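Local structure of amino acid ABC superfamily ATP binding cassette transporter, binding protein (Streptococcus pneumoniae, 4H5G) at residues 49-54 and 215-220; 158-161 and 167-170; 80-85 and 92-97. The protein binds L-arginine between the two lobes of a type II periplasmic-binding-protein fold and probably delivers it to an amino acid ABC transporter. One frame throughout, in Å; residues are numbered along the deposited sequence.

Along the chain, interaction 1 opens first and closes last, pairing helix 40-52 with helix 209-225; within it come interaction 3, whose segments flank helix 86-89, and then interaction 2, joining helix 153-162 to strand 167-171. Interactions 1 and 3 lie in one lobe, their centres 16 Å apart, and touch where Asp216 reaches the backbone of Ile96. Interaction 2 belongs to the other lobe, built on the five-stranded mixed sheet, its centre 25 Å from that of interaction 3 and 35 Å from that of interaction 1. The bound arginine is held directly by segment 80-85; Val168 of interaction 2 comes within about 10 Å of it, consistent with a ligand enclosed between two lobes.

Interaction 1: residues 49-54 and 215-220; sequences ADELGV and VDKVIQ. With EDO (1,2-ethanediol), chain K.
Glu51 OE2 accepts a hydrogen bond of 2.8 Å from O1 of a 1,2-ethanediol molecule, probably picked up from the crystallisation liquor. The other hydroxyl of the diol, O2, takes a weak hydrogen bond from Lys217 NZ at 2.9 Å, so the small molecule spans the gap between acid and amine. Glu51 and Lys217 do not pair directly: Glu51 OE2 lies 5.0 Å from Lys217 NZ, and the nearer approach is from OE2 to the methylene carbon Lys217 CE at 3.7 Å. The two chains cross at about a right angle, and the lysine, extended as far as CE, bends only at its last torsion (chi4 67°) to bring NZ to the diol.

Below these polar ends lies the apolar part of the contact. With CG anti to the backbone N (chi1 -170°), the Glu51 chain bends at chi2 and lays its methylenes against Val218, whose CG2 methyl is 3.7 Å from Glu51 CB and equally near CG. The glutamate and valine run past each other in opposite directions.

The contact joins the C-terminal end of helix 40-52 to the middle of helix 209-225. Val218 also packs on Ala47 and Ile48, and Leu52 on Val214 and Val215 on Ile48 carry the helix pairing further. Just beyond Glu51, a Schellman motif with Gly53 as its C' residue ends helix 40-52, Val54 N bonding to Ala49 O at 3.0 Å. Opposite charges held apart at the solvent-exposed surface probably attract each other only modestly, while Val218, with the methylenes of Glu51, supplies the apolar part of this contact.

Interaction 2: residues 158-161 and 167-170; sequences NELQ and AVHM
Ala167, at the start of strand 167-171, meets helix 153-162 through its backbone. Its amide N lies 4.0 Å from Leu160 CD1, a van der Waals approach of a methyl to the peptide, while its own CB points away from the helix. The methyl reaches this peptide because Leu160 CG stands anti to the backbone N (chi1 170°), and the second torsion (chi2 66°) then turns CD1 toward the beginning of the strand.

Val168 follows with its side chain directed at the helix. Its CG2 methyl comes to 3.9 Å from Leu160 CB, touching the leucine at the root of its side chain, while the CD1 branch alone is turned to Ala167. Leu160 therefore spans two consecutive strand residues, one through CB and the other through CD1. The valine is shared with the preceding turns of the helix, for it also touches Met153 and Ala156.

Helix 153-162 thus packs on one face of the five-stranded mixed sheet of a type II periplasmic binding protein lobe. It joins strand 146-150 to strand 167-171 as the crossover of a beta-alpha-beta unit that passes over strand 125-129. Strand 167-171 is the middle strand of that sheet, parallel to 125-129 on one flank and antiparallel to 103-108 on the other. Leucine and valine are both buried.

At His169 the side chain turns away from this helix; its ring stacks with Phe105, and ND1 is hydrogen-bonded to Pro134 O of helix 133-141. Met170 returns to the helical side, packing against Met153 and Val157 one to two turns before Leu160.

Interaction 3: residues 80-85 and 92-97; sequences AGISAT and FDFSIP. With ARG (arginine), chain L.
The arginine-binding loop 80-85 is backed by the aromatic side chain of Phe94, from the short strand 92-94. Ala84 CB sits over one face of that ring in a CH-pi contact, 3.9 Å from the centroid and 17° off the ring normal. Ile82 arrives differently: its CG2 methyl meets Phe94 CE2 at 3.8 Å, at the ring's edge near its plane, and the two side chains cross at about a right angle. The isoleucine methyl is placed there by standing anti to the backbone N, while CG1 lies beside that nitrogen (chi1 -60°).

As expected for a type II periplasmic binding protein of solute-binding family 3, the same loop holds the amino acid ligand. Ala80 O accepts a hydrogen bond from the ligand NE at 2.9 Å and a longer, weak one from NH1. The ligand's amino N donates to Gly81 O at 2.8 Å and to Ser83 OG at 3.1 Å, so two oxygens of the loop grip it. Ser83 N donates to the ligand O in a nearly straight bond of 2.8 Å, with an N-H...O angle of 168°. Further along, Ala84 centres an inverse gamma turn and Thr85 N-caps helix 86-89. Arg88 of that helix bonds both Ser83 O and the ligand.

Interaction 1: residues 49-54 and 215-220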
loop_
_atom_site.group_PDB
_atom_site.type_symbol
_atom_site.label_atom_id
_atom_site.label_comp_id
_atom_site.label_asym_id
_atom_site.label_seq_id
_atom_site.Cartn_x
_atom_site.Cartn_y
_atom_site.Cartn_z
ATOM N N ALA A 49 -7.000 -9.628 -13.951
ATOM C CA ALA A 49 -6.789 -9.559 -15.404
ATOM C C ALA A 49 -7.057 -10.912 -16.034
ATOM O O ALA A 49 -7.718 -10.996 -17.071
ATOM C CB ALA A 49 -5.357 -9.071 -15.728
ATOM N N ASP A 50 -6.562 -11.978 -15.401
ATOM C CA ASP A 50 -6.788 -13.342 -15.894
ATOM C C ASP A 50 -8.268 -13.709 -15.925
ATOM O O ASP A 50 -8.739 -14.363 -16.852
ATOM C CB ASP A 50 -6.028 -14.380 -15.033
ATOM C CG ASP A 50 -4.518 -14.318 -15.217
ATOM O OD1 ASP A 50 -4.050 -13.682 -16.176
ATOM O OD2 ASP A 50 -3.796 -14.923 -14.392
ATOM N N GLU A 51 -8.995 -13.303 -14.895
ATOM C CA GLU A 51 -10.428 -13.595 -14.831
ATOM C C GLU A 51 -11.152 -12.907 -15.985
ATOM O O GLU A 51 -12.064 -13.479 -16.579
ATOM C CB GLU A 51 -11.008 -13.122 -13.491
ATOM C CG GLU A 51 -12.433 -13.583 -13.220
ATOM C CD GLU A 51 -12.509 -15.058 -12.848
ATOM O OE1 GLU A 51 -11.598 -15.559 -12.163
ATOM O OE2 GLU A 51 -13.476 -15.725 -13.246
ATOM N N LEU A 52 -10.725 -11.687 -16.310
ATOM C CA LEU A 52 -11.348 -10.901 -17.385
ATOM C C LEU A 52 -10.890 -11.339 -18.767
ATOM O O LEU A 52 -11.498 -10.969 -19.776
ATOM C CB LEU A 52 -11.051 -9.412 -17.196
ATOM C CG LEU A 52 -11.816 -8.761 -16.043
ATOM C CD1 LEU A 52 -11.204 -7.409 -15.687
ATOM C CD2 LEU A 52 -13.300 -8.601 -16.405
ATOM N N GLY A 53 -9.804 -12.110 -18.805
ATOM C CA GLY A 53 -9.238 -12.593 -20.058
ATOM C C GLY A 53 -8.446 -11.537 -20.817
ATOM O O GLY A 53 -8.444 -11.536 -22.042
ATOM N N VAL A 54 -7.782 -10.638 -20.086
ATOM C CA VAL A 54 -7.007 -9.552 -20.708
ATOM C C VAL A 54 -5.601 -9.458 -20.125
ATOM O O VAL A 54 -5.303 -10.061 -19.089
ATOM C CB VAL A 54 -7.704 -8.179 -20.549
ATOM C CG1 VAL A 54 -9.084 -8.187 -21.212
ATOM C CG2 VAL A 54 -7.817 -7.782 -19.064
ATOM N N VAL A 215 -14.108 -7.980 -9.703
ATOM C CA VAL A 215 -13.045 -7.791 -8.714
ATOM C C VAL A 215 -13.383 -8.461 -7.376
ATOM O O VAL A 215 -12.540 -9.126 -6.780
ATOM C CB VAL A 215 -12.714 -6.298 -8.500
ATOM C CG1 VAL A 215 -11.675 -6.132 -7.375
ATOM C CG2 VAL A 215 -12.171 -5.681 -9.798
ATOM N N ASP A 216 -14.614 -8.289 -6.911
ATOM C CA ASP A 216 -15.050 -8.899 -5.646
ATOM C C ASP A 216 -15.027 -10.418 -5.715
ATOM O O ASP A 216 -14.690 -11.098 -4.740
ATOM C CB ASP A 216 -16.464 -8.405 -5.267
ATOM C CG ASP A 216 -16.478 -6.960 -4.766
ATOM O OD1 ASP A 216 -15.397 -6.403 -4.484
ATOM O OD2 ASP A 216 -17.581 -6.393 -4.629
ATOM N N LYS A 217 -15.398 -10.957 -6.868
ATOM C CA LYS A 217 -15.428 -12.410 -7.028
ATOM C C LYS A 217 -14.015 -12.972 -6.902
ATOM O O LYS A 217 -13.779 -13.973 -6.208
ATOM C CB LYS A 217 -16.028 -12.779 -8.389
ATOM C CG LYS A 217 -15.905 -14.249 -8.736
ATOM C CD LYS A 217 -16.343 -14.483 -10.175
ATOM C CE LYS A 217 -16.093 -15.920 -10.583
ATOM N NZ LYS A 217 -16.988 -16.833 -9.824
ATOM N N VAL A 218 -13.068 -12.316 -7.565
ATOM C CA VAL A 218 -11.675 -12.768 -7.503
ATOM C C VAL A 218 -11.130 -12.650 -6.081
ATOM O O VAL A 218 -10.496 -13.582 -5.566
ATOM C CB VAL A 218 -10.802 -11.973 -8.485
ATOM C CG1 VAL A 218 -9.320 -12.326 -8.306
ATOM C CG2 VAL A 218 -11.247 -12.280 -9.917
ATOM N N ILE A 219 -11.393 -11.513 -5.442
ATOM C CA ILE A 219 -10.901 -11.284 -4.072
ATOM C C ILE A 219 -11.508 -12.264 -3.078
ATOM O O ILE A 219 -10.815 -12.778 -2.190
ATOM C CB ILE A 219 -11.156 -9.832 -3.604
ATOM C CG1 ILE A 219 -10.204 -8.882 -4.332
ATOM C CG2 ILE A 219 -10.949 -9.692 -2.093
ATOM C CD1 ILE A 219 -10.543 -7.424 -4.098
ATOM N N GLN A 220 -12.795 -12.547 -3.223
ATOM C CA GLN A 220 -13.430 -13.478 -2.283
ATOM C C GLN A 220 -12.793 -14.855 -2.407
ATOM O O GLN A 220 -12.574 -15.558 -1.413
ATOM C CB GLN A 220 -14.948 -13.564 -2.501
ATOM C CG GLN A 220 -15.664 -14.310 -1.366
ATOM C CD GLN A 220 -15.512 -13.623 0.004
ATOM O OE1 GLN A 220 -16.149 -12.596 0.270
ATOM N NE2 GLN A 220 -14.663 -14.193 0.876
HETATM C C1 EDO K . -15.063 -19.320 -12.826
HETATM O O1 EDO K . -14.994 -18.020 -13.429
HETATM C C2 EDO K . -15.316 -19.226 -11.326
HETATM O O2 EDO K . -16.693 -19.496 -11.025
#

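Interaction 2: residues 158-161 and 167-170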
loop_
_atom_site.group_PDB
_atom_site.type_symbol
_atom_site.label_atom_id
_atom_site.label_comp_id
_atom_site.label_asym_id
_atom_site.label_seq_id
_atom_site.Cartn_x
_atom_site.Cartn_y
_atom_site.Cartn_z
ATOM N N ASN A 158 15.191 6.026 3.747
ATOM C CA ASN A 158 16.557 6.539 3.614
ATOM C C ASN A 158 16.846 7.636 4.630
ATOM O O ASN A 158 17.945 7.714 5.170
ATOM C CB ASN A 158 16.835 7.056 2.198
ATOM C CG ASN A 158 17.063 5.935 1.195
ATOM O OD1 ASN A 158 17.437 4.816 1.557
ATOM N ND2 ASN A 158 16.841 6.240 -0.081
ATOM N N GLU A 159 15.856 8.480 4.899
ATOM C CA GLU A 159 16.053 9.547 5.877
ATOM C C GLU A 159 16.145 9.002 7.303
ATOM O O GLU A 159 16.910 9.518 8.120
ATOM C CB GLU A 159 14.973 10.641 5.733
ATOM C CG GLU A 159 15.084 11.371 4.395
ATOM C CD GLU A 159 14.261 12.658 4.339
ATOM O OE1 GLU A 159 13.797 13.126 5.401
ATOM O OE2 GLU A 159 14.078 13.197 3.227
ATOM N N LEU A 160 15.392 7.942 7.580
ATOM C CA LEU A 160 15.519 7.226 8.859
ATOM C C LEU A 160 16.931 6.655 9.006
ATOM O O LEU A 160 17.588 6.837 10.031
ATOM C CB LEU A 160 14.479 6.105 8.940
ATOM C CG LEU A 160 14.659 5.134 10.112
ATOM C CD1 LEU A 160 14.428 5.844 11.444
ATOM C CD2 LEU A 160 13.744 3.912 9.991
ATOM N N GLN A 161 17.412 5.976 7.972
ATOM C CA GLN A 161 18.778 5.431 8.010
ATOM C C GLN A 161 19.873 6.486 8.161
ATOM O O GLN A 161 20.927 6.229 8.747
ATOM C CB GLN A 161 19.027 4.551 6.783
ATOM C CG GLN A 161 18.088 3.375 6.728
ATOM C CD GLN A 161 18.381 2.451 5.581
ATOM O OE1 GLN A 161 18.185 2.800 4.412
ATOM N NE2 GLN A 161 18.865 1.261 5.905
ATOM N N ALA A 167 11.541 7.951 13.215
ATOM C CA ALA A 167 10.483 6.953 13.126
ATOM C C ALA A 167 9.668 7.215 11.874
ATOM O O ALA A 167 9.347 8.359 11.586
ATOM C CB ALA A 167 9.593 7.024 14.345
ATOM N N VAL A 168 9.341 6.155 11.140
ATOM C CA VAL A 168 8.527 6.299 9.935
ATOM C C VAL A 168 7.227 5.528 10.111
ATOM O O VAL A 168 7.249 4.327 10.381
ATOM C CB VAL A 168 9.251 5.752 8.695
ATOM C CG1 VAL A 168 8.406 6.030 7.438
ATOM C CG2 VAL A 168 10.631 6.382 8.541
ATOM N N HIS A 169 6.093 6.212 9.953
ATOM C CA HIS A 169 4.779 5.572 10.092
ATOM C C HIS A 169 4.392 4.914 8.770
ATOM O O HIS A 169 4.491 5.539 7.714
ATOM C CB HIS A 169 3.723 6.625 10.461
ATOM C CG HIS A 169 2.590 6.099 11.285
ATOM N ND1 HIS A 169 1.307 6.591 11.181
ATOM C CD2 HIS A 169 2.551 5.147 12.248
ATOM C CE1 HIS A 169 0.522 5.956 12.037
ATOM N NE2 HIS A 169 1.254 5.079 12.704
ATOM N N MET A 170 3.939 3.658 8.822
ATOM C CA MET A 170 3.615 2.914 7.594
ATOM C C MET A 170 2.770 1.688 7.903
ATOM O O MET A 170 2.652 1.289 9.051
ATOM C CB MET A 170 4.905 2.485 6.880
ATOM C CG MET A 170 5.718 1.469 7.693
ATOM S SD MET A 170 7.273 1.004 6.896
ATOM C CE MET A 170 8.178 2.541 6.954
#

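Interaction 3: residues 80-85 and 92-97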
loop_
_atom_site.group_PDB
_atom_site.type_symbol
_atom_site.label_atom_id
_atom_site.label_comp_id
_atom_site.label_asym_id
_atom_site.label_seq_id
_atom_site.Cartn_x
_atom_site.Cartn_y
_atom_site.Cartn_z
ATOM N N ALA A 80 -2.904 -0.373 -4.493
ATOM C CA ALA A 80 -1.646 0.126 -3.927
ATOM C C ALA A 80 -1.691 0.121 -2.412
ATOM O O ALA A 80 -1.316 1.108 -1.773
ATOM C CB ALA A 80 -1.364 1.540 -4.443
ATOM N N GLY A 81 -2.168 -0.987 -1.841
ATOM C CA GLY A 81 -2.314 -1.067 -0.387
ATOM C C GLY A 81 -3.196 0.067 0.109
ATOM O O GLY A 81 -2.917 0.717 1.126
ATOM N N ILE A 82 -4.281 0.303 -0.617
ATOM C CA ILE A 82 -5.100 1.494 -0.387
ATOM C C ILE A 82 -6.159 1.251 0.673
ATOM O O ILE A 82 -7.042 0.414 0.488
ATOM C CB ILE A 82 -5.815 1.913 -1.682
ATOM C CG1 ILE A 82 -4.784 2.221 -2.779
ATOM C CG2 ILE A 82 -6.743 3.108 -1.425
ATOM C CD1 ILE A 82 -5.413 2.460 -4.162
ATOM N N SER A 83 -6.079 2.003 1.774
ATOM C CA SER A 83 -7.097 1.953 2.830
ATOM C C SER A 83 -8.454 2.456 2.321
ATOM O O SER A 83 -8.558 3.567 1.807
ATOM C CB SER A 83 -6.644 2.810 4.018
ATOM O OG SER A 83 -5.410 2.370 4.541
ATOM N N ALA A 84 -9.506 1.658 2.495
ATOM C CA ALA A 84 -10.838 2.071 2.039
ATOM C C ALA A 84 -11.523 2.967 3.082
ATOM O O ALA A 84 -12.442 2.540 3.793
ATOM C CB ALA A 84 -11.691 0.849 1.713
ATOM N N THR A 85 -11.087 4.224 3.148
ATOM C CA THR A 85 -11.610 5.154 4.159
ATOM C C THR A 85 -12.966 5.742 3.778
ATOM O O THR A 85 -13.333 5.774 2.606
ATOM C CB THR A 85 -10.626 6.314 4.383
ATOM O OG1 THR A 85 -10.604 7.131 3.209
ATOM C CG2 THR A 85 -9.216 5.782 4.651
ATOM N N PHE A 92 -14.633 7.487 -4.636
ATOM C CA PHE A 92 -14.437 6.215 -5.332
ATOM C C PHE A 92 -15.331 5.119 -4.779
ATOM O O PHE A 92 -15.826 5.222 -3.659
ATOM C CB PHE A 92 -12.980 5.764 -5.171
ATOM C CG PHE A 92 -11.998 6.776 -5.660
ATOM C CD1 PHE A 92 -11.699 6.855 -7.008
ATOM C CD2 PHE A 92 -11.406 7.663 -4.786
ATOM C CE1 PHE A 92 -10.812 7.800 -7.476
ATOM C CE2 PHE A 92 -10.516 8.617 -5.252
ATOM C CZ PHE A 92 -10.224 8.678 -6.604
ATOM N N ASP A 93 -15.535 4.073 -5.570
ATOM C CA ASP A 93 -16.089 2.846 -5.017
ATOM C C ASP A 93 -14.942 1.936 -4.691
ATOM O O ASP A 93 -13.853 2.078 -5.245
ATOM C CB ASP A 93 -17.031 2.173 -6.001
ATOM C CG ASP A 93 -18.415 2.798 -6.000
ATOM O OD1 ASP A 93 -18.765 3.544 -5.056
ATOM O OD2 ASP A 93 -19.170 2.518 -6.943
ATOM N N PHE A 94 -15.164 1.010 -3.770
ATOM C CA PHE A 94 -14.102 0.073 -3.431
ATOM C C PHE A 94 -14.622 -1.339 -3.515
ATOM O O PHE A 94 -15.817 -1.601 -3.293
ATOM C CB PHE A 94 -13.571 0.318 -2.010
ATOM C CG PHE A 94 -12.644 1.499 -1.897
ATOM C CD1 PHE A 94 -13.138 2.757 -1.605
ATOM C CD2 PHE A 94 -11.274 1.343 -2.078
ATOM C CE1 PHE A 94 -12.283 3.848 -1.499
ATOM C CE2 PHE A 94 -10.413 2.429 -1.971
ATOM C CZ PHE A 94 -10.920 3.681 -1.675
ATOM N N SER A 95 -13.704 -2.244 -3.819
ATOM C CA SER A 95 -13.968 -3.675 -3.766
ATOM C C SER A 95 -14.162 -4.024 -2.301
ATOM O O SER A 95 -13.881 -3.210 -1.415
ATOM C CB SER A 95 -12.759 -4.445 -4.305
ATOM O OG SER A 95 -11.699 -4.403 -3.379
ATOM N N ILE A 96 -14.641 -5.238 -2.042
ATOM C CA ILE A 96 -14.559 -5.795 -0.695
ATOM C C ILE A 96 -13.083 -5.778 -0.265
ATOM O O ILE A 96 -12.185 -5.784 -1.102
ATOM C CB ILE A 96 -15.136 -7.225 -0.645
ATOM C CG1 ILE A 96 -14.328 -8.169 -1.540
ATOM C CG2 ILE A 96 -16.636 -7.202 -0.996
ATOM C CD1 ILE A 96 -14.824 -9.629 -1.518
ATOM N N PRO A 97 -12.816 -5.751 1.053
ATOM C CA PRO A 97 -11.409 -5.735 1.475
ATOM C C PRO A 97 -10.684 -6.993 0.985
ATOM O O PRO A 97 -11.299 -8.063 0.979
ATOM C CB PRO A 97 -11.501 -5.818 3.003
ATOM C CG PRO A 97 -12.855 -5.370 3.343
ATOM C CD PRO A 97 -13.752 -5.653 2.183
HETATM N N ARG L . -2.578 2.259 3.394
HETATM C CA ARG L . -2.160 3.666 3.303
HETATM C C ARG L . -3.179 4.491 2.549
HETATM O O ARG L . -4.032 3.969 1.813
HETATM C CB ARG L . -0.786 3.792 2.629
HETATM C CG ARG L . -0.658 3.061 1.295
HETATM C CD ARG L . 0.658 3.416 0.586
HETATM N NE ARG L . 0.870 2.588 -0.610
HETATM C CZ ARG L . 1.943 2.640 -1.394
HETATM N NH1 ARG L . 2.040 1.836 -2.451
HETATM N NH2 ARG L . 2.919 3.497 -1.115
HETATM O OXT ARG L . -3.177 5.719 2.667
#